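PnpC (Pseudomonas putida, PDB 3N9T) probably catalyses the iron(III)-dependent intradiol ring cleavage of hydroxyquinol, as a hydroxyquinol 1,2-dioxygenase that also binds phospholipid. Local coordinates at residues A[150-153]-A[159-162]. Sequence-based numbering, arbitrary orientation.
Sequences DVWQ and MYSG. With FE (Fe (III) ion), chain D.
Q153, next after W152 on the chain that forms strand 148-152, comes alongside Y160 in the loop leading to strand 173-177, their CA atoms 6.3 Å apart. No direct hydrogen bond joins the two segments, which belong to the beta-sandwich catalytic domain of the intradiol dioxygenases; one water joins the backbones instead, donating to Q153 O at 2.8 Å and accepting from S161 N at 3.1 Å. The remaining contact is the Y160 ring. Its CD1 and CE1 carbons lie against the backbone of Q153, CE1 being 3.3 Å from Q153 C, while the side chain of Q153 turns away to hydrogen-bond T188 and T189. W152 touches the same two ring carbons with its indole CD1, 3.7 Å from Y160 CE1, and the five-membered ring is inclined obliquely, at 58°, to the phenol. With W152 CG tucked between its own N and C (chi1 67°), the pyrrole part of the indole comes up to the phenol. The side chains of W152 and Y160 both touch R173 of strand 173-177. This buried packing probably limits the swing of a first-shell ligand: Y160 is one of the iron(III) ligands, along with Y194, H218, H220 and a water 2.1 Å from the metal, among others. At the far end of its ring, Y160 OH binds the iron at 2.0 Å.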
# COMPACT_ATOMS: atom_id res chain seq x y z
N ASP A 150 -30.53 -14.81 0.85
CA ASP A 150 -30.00 -14.66 -0.52
C ASP A 150 -28.81 -15.56 -0.58
O ASP A 150 -27.89 -15.41 0.25
CB ASP A 150 -29.50 -13.22 -0.77
CG ASP A 150 -30.67 -12.22 -0.94
OD1 ASP A 150 -31.58 -12.50 -1.73
OD2 ASP A 150 -30.66 -11.19 -0.24
N VAL A 151 -28.78 -16.47 -1.56
CA VAL A 151 -27.67 -17.45 -1.61
C VAL A 151 -27.08 -17.46 -2.99
O VAL A 151 -27.78 -17.23 -3.96
CB VAL A 151 -28.12 -18.89 -1.23
CG1 VAL A 151 -28.71 -18.84 0.15
CG2 VAL A 151 -29.22 -19.43 -2.22
N TRP A 152 -25.78 -17.75 -3.07
CA TRP A 152 -25.11 -17.86 -4.37
C TRP A 152 -23.85 -18.78 -4.20
O TRP A 152 -23.26 -18.90 -3.10
CB TRP A 152 -24.82 -16.45 -4.96
CG TRP A 152 -23.81 -15.56 -4.23
CD1 TRP A 152 -22.48 -15.31 -4.60
CD2 TRP A 152 -24.03 -14.80 -3.00
NE1 TRP A 152 -21.90 -14.41 -3.66
CE2 TRP A 152 -22.83 -14.10 -2.70
CE3 TRP A 152 -25.15 -14.64 -2.14
CZ2 TRP A 152 -22.68 -13.29 -1.53
CZ3 TRP A 152 -25.03 -13.84 -1.01
CH2 TRP A 152 -23.77 -13.19 -0.70
N GLN A 153 -23.48 -19.44 -5.28
CA GLN A 153 -22.35 -20.36 -5.28
C GLN A 153 -21.83 -20.51 -6.72
O GLN A 153 -22.55 -20.18 -7.69
CB GLN A 153 -22.79 -21.74 -4.78
CG GLN A 153 -23.79 -22.47 -5.61
CD GLN A 153 -24.02 -23.91 -5.10
OE1 GLN A 153 -24.86 -24.12 -4.25
NE2 GLN A 153 -23.24 -24.89 -5.60
N MET A 159 -17.01 -20.96 -11.73
CA MET A 159 -17.47 -19.59 -11.99
C MET A 159 -18.88 -19.31 -11.44
O MET A 159 -19.71 -20.19 -11.46
CB MET A 159 -17.45 -19.26 -13.48
CG MET A 159 -16.17 -18.55 -13.92
SD MET A 159 -15.97 -18.50 -15.71
CE MET A 159 -15.52 -20.21 -16.05
N TYR A 160 -19.10 -18.10 -10.93
CA TYR A 160 -20.46 -17.63 -10.60
C TYR A 160 -21.17 -17.17 -11.89
O TYR A 160 -20.52 -16.63 -12.79
CB TYR A 160 -20.40 -16.49 -9.61
CG TYR A 160 -19.85 -16.96 -8.29
CD1 TYR A 160 -20.70 -17.33 -7.26
CD2 TYR A 160 -18.46 -17.07 -8.08
CE1 TYR A 160 -20.19 -17.78 -6.02
CE2 TYR A 160 -17.94 -17.55 -6.85
CZ TYR A 160 -18.81 -17.91 -5.84
OH TYR A 160 -18.32 -18.42 -4.66
N SER A 161 -22.48 -17.41 -12.00
CA SER A 161 -23.27 -16.81 -13.09
C SER A 161 -23.29 -15.33 -12.74
O SER A 161 -23.04 -14.97 -11.60
CB SER A 161 -24.70 -17.40 -13.08
OG SER A 161 -25.42 -17.07 -11.89
N GLY A 162 -23.44 -14.42 -13.69
CA GLY A 162 -22.76 -14.47 -14.91
C GLY A 162 -21.57 -13.55 -14.67
O GLY A 162 -21.36 -12.58 -15.41
FE FE D . -17.43 -17.53 -3.14
O HOH W 1 -23.85 -18.47 -9.44
O HOH W 2 -16.80 -15.50 -3.12